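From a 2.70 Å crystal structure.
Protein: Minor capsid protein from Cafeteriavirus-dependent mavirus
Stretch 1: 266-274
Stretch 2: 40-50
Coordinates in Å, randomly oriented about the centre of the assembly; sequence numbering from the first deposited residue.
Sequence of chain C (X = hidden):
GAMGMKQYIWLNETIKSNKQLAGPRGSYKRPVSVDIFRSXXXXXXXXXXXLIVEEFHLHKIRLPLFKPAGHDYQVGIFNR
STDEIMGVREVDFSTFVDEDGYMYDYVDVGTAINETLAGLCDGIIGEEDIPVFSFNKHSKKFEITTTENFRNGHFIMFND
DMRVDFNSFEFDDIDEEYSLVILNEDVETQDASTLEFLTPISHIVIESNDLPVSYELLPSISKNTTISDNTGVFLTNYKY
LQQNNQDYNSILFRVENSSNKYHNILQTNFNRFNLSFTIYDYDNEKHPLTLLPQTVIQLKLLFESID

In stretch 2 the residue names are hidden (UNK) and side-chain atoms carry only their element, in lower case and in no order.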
# COMPACT_ATOMS: atom_id res chain seq x y z
N LEU C 266 -20.08 -9.33 -31.03
CA LEU C 266 -21.30 -9.32 -31.84
C LEU C 266 -21.39 -10.51 -32.82
O LEU C 266 -22.49 -10.99 -33.09
CB LEU C 266 -21.41 -7.99 -32.61
CG LEU C 266 -21.32 -6.71 -31.77
CD1 LEU C 266 -21.30 -5.49 -32.68
CD2 LEU C 266 -22.45 -6.59 -30.75
N GLN C 267 -20.24 -10.96 -33.32
CA GLN C 267 -20.17 -12.07 -34.29
C GLN C 267 -19.19 -13.15 -33.83
O GLN C 267 -18.10 -12.84 -33.37
CB GLN C 267 -19.73 -11.55 -35.67
CG GLN C 267 -20.45 -10.30 -36.13
CD GLN C 267 -20.05 -9.88 -37.54
OE1 GLN C 267 -19.43 -8.84 -37.73
NE2 GLN C 267 -20.41 -10.70 -38.53
N THR C 268 -19.58 -14.40 -33.99
CA THR C 268 -18.79 -15.57 -33.57
C THR C 268 -17.94 -16.21 -34.66
O THR C 268 -17.07 -17.03 -34.37
CB THR C 268 -19.72 -16.67 -33.02
OG1 THR C 268 -20.76 -16.95 -33.97
CG2 THR C 268 -20.35 -16.23 -31.71
N ASN C 269 -18.19 -15.85 -35.92
CA ASN C 269 -17.61 -16.56 -37.08
C ASN C 269 -16.21 -16.10 -37.53
O ASN C 269 -15.66 -16.66 -38.48
CB ASN C 269 -18.59 -16.51 -38.27
CG ASN C 269 -18.66 -15.13 -38.92
OD1 ASN C 269 -18.67 -14.10 -38.24
ND2 ASN C 269 -18.72 -15.10 -40.25
N PHE C 270 -15.64 -15.10 -36.85
CA PHE C 270 -14.37 -14.51 -37.29
C PHE C 270 -13.15 -15.41 -37.07
O PHE C 270 -13.15 -16.32 -36.25
CB PHE C 270 -14.13 -13.11 -36.67
CG PHE C 270 -13.90 -13.12 -35.18
CD1 PHE C 270 -14.97 -12.97 -34.31
CD2 PHE C 270 -12.63 -13.26 -34.65
CE1 PHE C 270 -14.78 -12.97 -32.94
CE2 PHE C 270 -12.43 -13.27 -33.27
CZ PHE C 270 -13.51 -13.12 -32.42
N ASN C 271 -12.12 -15.10 -37.85
CA ASN C 271 -10.90 -15.90 -37.97
C ASN C 271 -9.62 -15.12 -37.61
O ASN C 271 -8.65 -15.70 -37.11
CB ASN C 271 -10.84 -16.38 -39.41
CG ASN C 271 -9.84 -17.49 -39.62
OD1 ASN C 271 -9.40 -18.15 -38.68
ND2 ASN C 271 -9.51 -17.73 -40.88
N ARG C 272 -9.62 -13.83 -37.91
CA ARG C 272 -8.49 -12.96 -37.66
C ARG C 272 -8.96 -11.55 -37.31
O ARG C 272 -10.08 -11.16 -37.63
CB ARG C 272 -7.59 -12.91 -38.90
CG ARG C 272 -8.23 -12.34 -40.15
CD ARG C 272 -7.42 -12.63 -41.40
NE ARG C 272 -6.25 -11.78 -41.54
CZ ARG C 272 -5.41 -11.80 -42.58
NH1 ARG C 272 -5.59 -12.64 -43.60
NH2 ARG C 272 -4.37 -10.96 -42.61
N PHE C 273 -8.09 -10.81 -36.63
CA PHE C 273 -8.33 -9.40 -36.32
C PHE C 273 -7.04 -8.68 -35.98
O PHE C 273 -6.01 -9.31 -35.74
CB PHE C 273 -9.36 -9.24 -35.18
CG PHE C 273 -8.96 -9.92 -33.90
CD1 PHE C 273 -9.25 -11.27 -33.69
CD2 PHE C 273 -8.32 -9.22 -32.88
CE1 PHE C 273 -8.90 -11.90 -32.51
CE2 PHE C 273 -7.97 -9.85 -31.70
CZ PHE C 273 -8.26 -11.19 -31.51
N ASN C 274 -7.12 -7.35 -35.96
CA ASN C 274 -6.00 -6.48 -35.66
C ASN C 274 -6.15 -5.89 -34.26
O ASN C 274 -7.26 -5.58 -33.82
CB ASN C 274 -5.94 -5.35 -36.68
CG ASN C 274 -4.68 -4.51 -36.55
OD1 ASN C 274 -4.71 -3.41 -35.98
ND2 ASN C 274 -3.57 -5.03 -37.05
N UNK C 40 -8.38 -22.27 -37.77
CA UNK C 40 -9.83 -22.40 -37.63
C UNK C 40 -10.39 -21.23 -36.82
O UNK C 40 -9.63 -20.42 -36.28
c UNK C 40 -10.19 -23.74 -36.99
o UNK C 40 -9.54 -23.88 -35.74
N UNK C 41 -11.71 -21.14 -36.76
CA UNK C 41 -12.40 -20.08 -36.02
C UNK C 41 -12.10 -20.16 -34.52
O UNK C 41 -11.96 -21.25 -33.96
c UNK C 41 -13.93 -20.11 -36.24
o UNK C 41 -14.42 -21.44 -36.02
c UNK C 41 -14.28 -19.67 -37.66
N UNK C 42 -12.00 -18.99 -33.89
CA UNK C 42 -11.60 -18.87 -32.49
C UNK C 42 -12.73 -19.27 -31.53
O UNK C 42 -12.49 -20.00 -30.56
c UNK C 42 -10.73 -17.27 -30.72
c UNK C 42 -9.69 -15.61 -33.28
c UNK C 42 -11.11 -17.43 -32.19
c UNK C 42 -9.90 -17.09 -33.07
N UNK C 43 -13.94 -18.79 -31.82
CA UNK C 43 -15.12 -18.98 -30.96
C UNK C 43 -16.12 -20.01 -31.52
O UNK C 43 -16.15 -20.27 -32.73
c UNK C 43 -15.72 -15.16 -30.37
c UNK C 43 -14.53 -16.72 -28.82
c UNK C 43 -14.97 -16.48 -30.26
c UNK C 43 -15.82 -17.64 -30.76
N UNK C 44 -16.94 -20.58 -30.64
CA UNK C 44 -18.06 -21.44 -31.04
C UNK C 44 -19.18 -20.58 -31.63
O UNK C 44 -19.43 -19.48 -31.14
c UNK C 44 -18.63 -22.23 -29.86
o UNK C 44 -18.11 -24.14 -28.53
c UNK C 44 -17.65 -23.22 -29.25
o UNK C 44 -16.42 -23.08 -29.47
N UNK C 45 -19.87 -21.08 -32.68
CA UNK C 45 -21.02 -20.35 -33.21
C UNK C 45 -22.28 -20.41 -32.33
O UNK C 45 -23.11 -19.51 -32.41
c UNK C 45 -20.72 -22.38 -34.44
c UNK C 45 -21.27 -21.00 -34.57
c UNK C 45 -19.57 -22.29 -33.48
N UNK C 46 -22.41 -21.45 -31.51
CA UNK C 46 -23.61 -21.64 -30.67
C UNK C 46 -23.68 -20.79 -29.40
O UNK C 46 -24.75 -20.73 -28.77
o UNK C 46 -24.46 -23.55 -32.55
c UNK C 46 -23.76 -23.12 -30.28
c UNK C 46 -24.01 -24.03 -31.49
o UNK C 46 -23.78 -25.25 -31.36
N UNK C 47 -22.58 -20.14 -29.02
CA UNK C 47 -22.50 -19.35 -27.76
C UNK C 47 -22.34 -17.85 -28.00
O UNK C 47 -21.97 -17.42 -29.10
c UNK C 47 -20.12 -21.80 -25.91
c UNK C 47 -21.44 -21.31 -26.48
c UNK C 47 -20.12 -23.28 -25.58
c UNK C 47 -21.34 -19.85 -26.90
n UNK C 47 -20.30 -23.53 -24.12
N UNK C 48 -22.62 -17.07 -26.96
CA UNK C 48 -22.32 -15.63 -26.92
C UNK C 48 -21.15 -15.37 -25.98
O UNK C 48 -21.03 -16.02 -24.94
c UNK C 48 -24.66 -14.79 -27.44
c UNK C 48 -23.54 -14.84 -26.42
n UNK C 48 -25.89 -14.73 -26.95
o UNK C 48 -24.42 -14.78 -28.65
N UNK C 49 -20.31 -14.39 -26.33
CA UNK C 49 -19.07 -14.12 -25.60
C UNK C 49 -18.89 -12.67 -25.18
O UNK C 49 -19.35 -11.74 -25.85
c UNK C 49 -16.86 -18.17 -26.22
c UNK C 49 -18.40 -17.92 -28.05
c UNK C 49 -17.77 -15.99 -26.73
c UNK C 49 -18.49 -16.56 -27.78
c UNK C 49 -17.87 -14.51 -26.45
c UNK C 49 -16.96 -16.81 -25.96
o UNK C 49 -17.49 -20.06 -27.54
c UNK C 49 -17.58 -18.72 -27.27
N UNK C 50 -18.20 -12.50 -24.06
CA UNK C 50 -17.66 -11.21 -23.62
C UNK C 50 -16.16 -11.24 -23.84
O UNK C 50 -15.55 -12.29 -23.76
c UNK C 50 -19.51 -10.95 -20.19
c UNK C 50 -19.42 -11.00 -21.71
c UNK C 50 -20.19 -9.84 -22.33
c UNK C 50 -17.96 -10.99 -22.14

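Position 40 carries one carbon and then one oxygen, and its CA-to-CB bond points away from stretch 1. This is the short hydroxymethyl of Ser40.

At position 41 the first side-chain carbon bears one oxygen and one carbon. That terminal carbon of position 41 lies 3.4 Å from Asn269 O and 3.8 Å from Phe270 O, so it packs against the backbone where the two stretches run close. The fork identifies Thr41, whose methyl is the useful arm here.

Position 42 has four carbons, forked at the first, with one arm two carbons long. Its CB points toward stretch 1, and the end of the longer arm reaches two aromatic rings: the terminal carbon of position 42 is 3.6 Å from Phe270 CE2 and 3.9 Å from Phe273 CE1, meeting the latter ring at its edge. This is Ile42, and a purely apolar chain suits the buried site.

Position 43 also has four carbons, but the fork comes at the second. Its CB too points toward stretch 1, and a terminal carbon of position 43 comes within 3.5 Å of Phe270 CE1. The residue is Leu43, likewise buried.

At position 44 two carbons end in two oxygens. The CA-to-CB bond points away from stretch 1, and the backbone O of position 44 lies 3.4 Å from Thr268 CB. The carboxylate is that of Asp44.

Three carbons at position 45 close a ring onto the backbone N, and the CA of position 45 lies 3.5 Å from Thr268 OG1. Only proline closes such a ring; compact Pro45 sits beside the threonine.

Position 46 again has two carbons and two oxygens. The CA-to-CB bond points away, and nothing touches stretch 1. This is Asp46, exposed, a comfortable place for a charge.

Position 47 shows four carbons in a row ending in nitrogen. Its end leads away, while the backbone O of position 47 lies 3.3 Å from Thr268 CG2. This is Lys47.

Two carbons, the second bearing one oxygen and one nitrogen, make position 48 an amide that does not touch stretch 1: exposed Asn48.

One carbon followed by a ring of six carbons bearing an oxygen fills position 49. Thr268 CG2 lies at the ring edge, 4.4 Å from the nearest ring carbon of position 49. This is Tyr49, and Tyr49 OH accepts a hydrogen bond from Asp44 N at 3.2 Å, tying together the turn around Thr268.

Position 50, four carbons forked at the second, lies beyond reach of stretch 1: buried Leu50.

The contact therefore has two centres: Thr268 nestles in the bend of stretch 2, largely against backbone, while Phe270 packs on Ile42 and Leu43. No clear hydrogen bond joins the stretches; shape and apolar packing dominate.

Stretch 2 40-50: STILDPDKNYL
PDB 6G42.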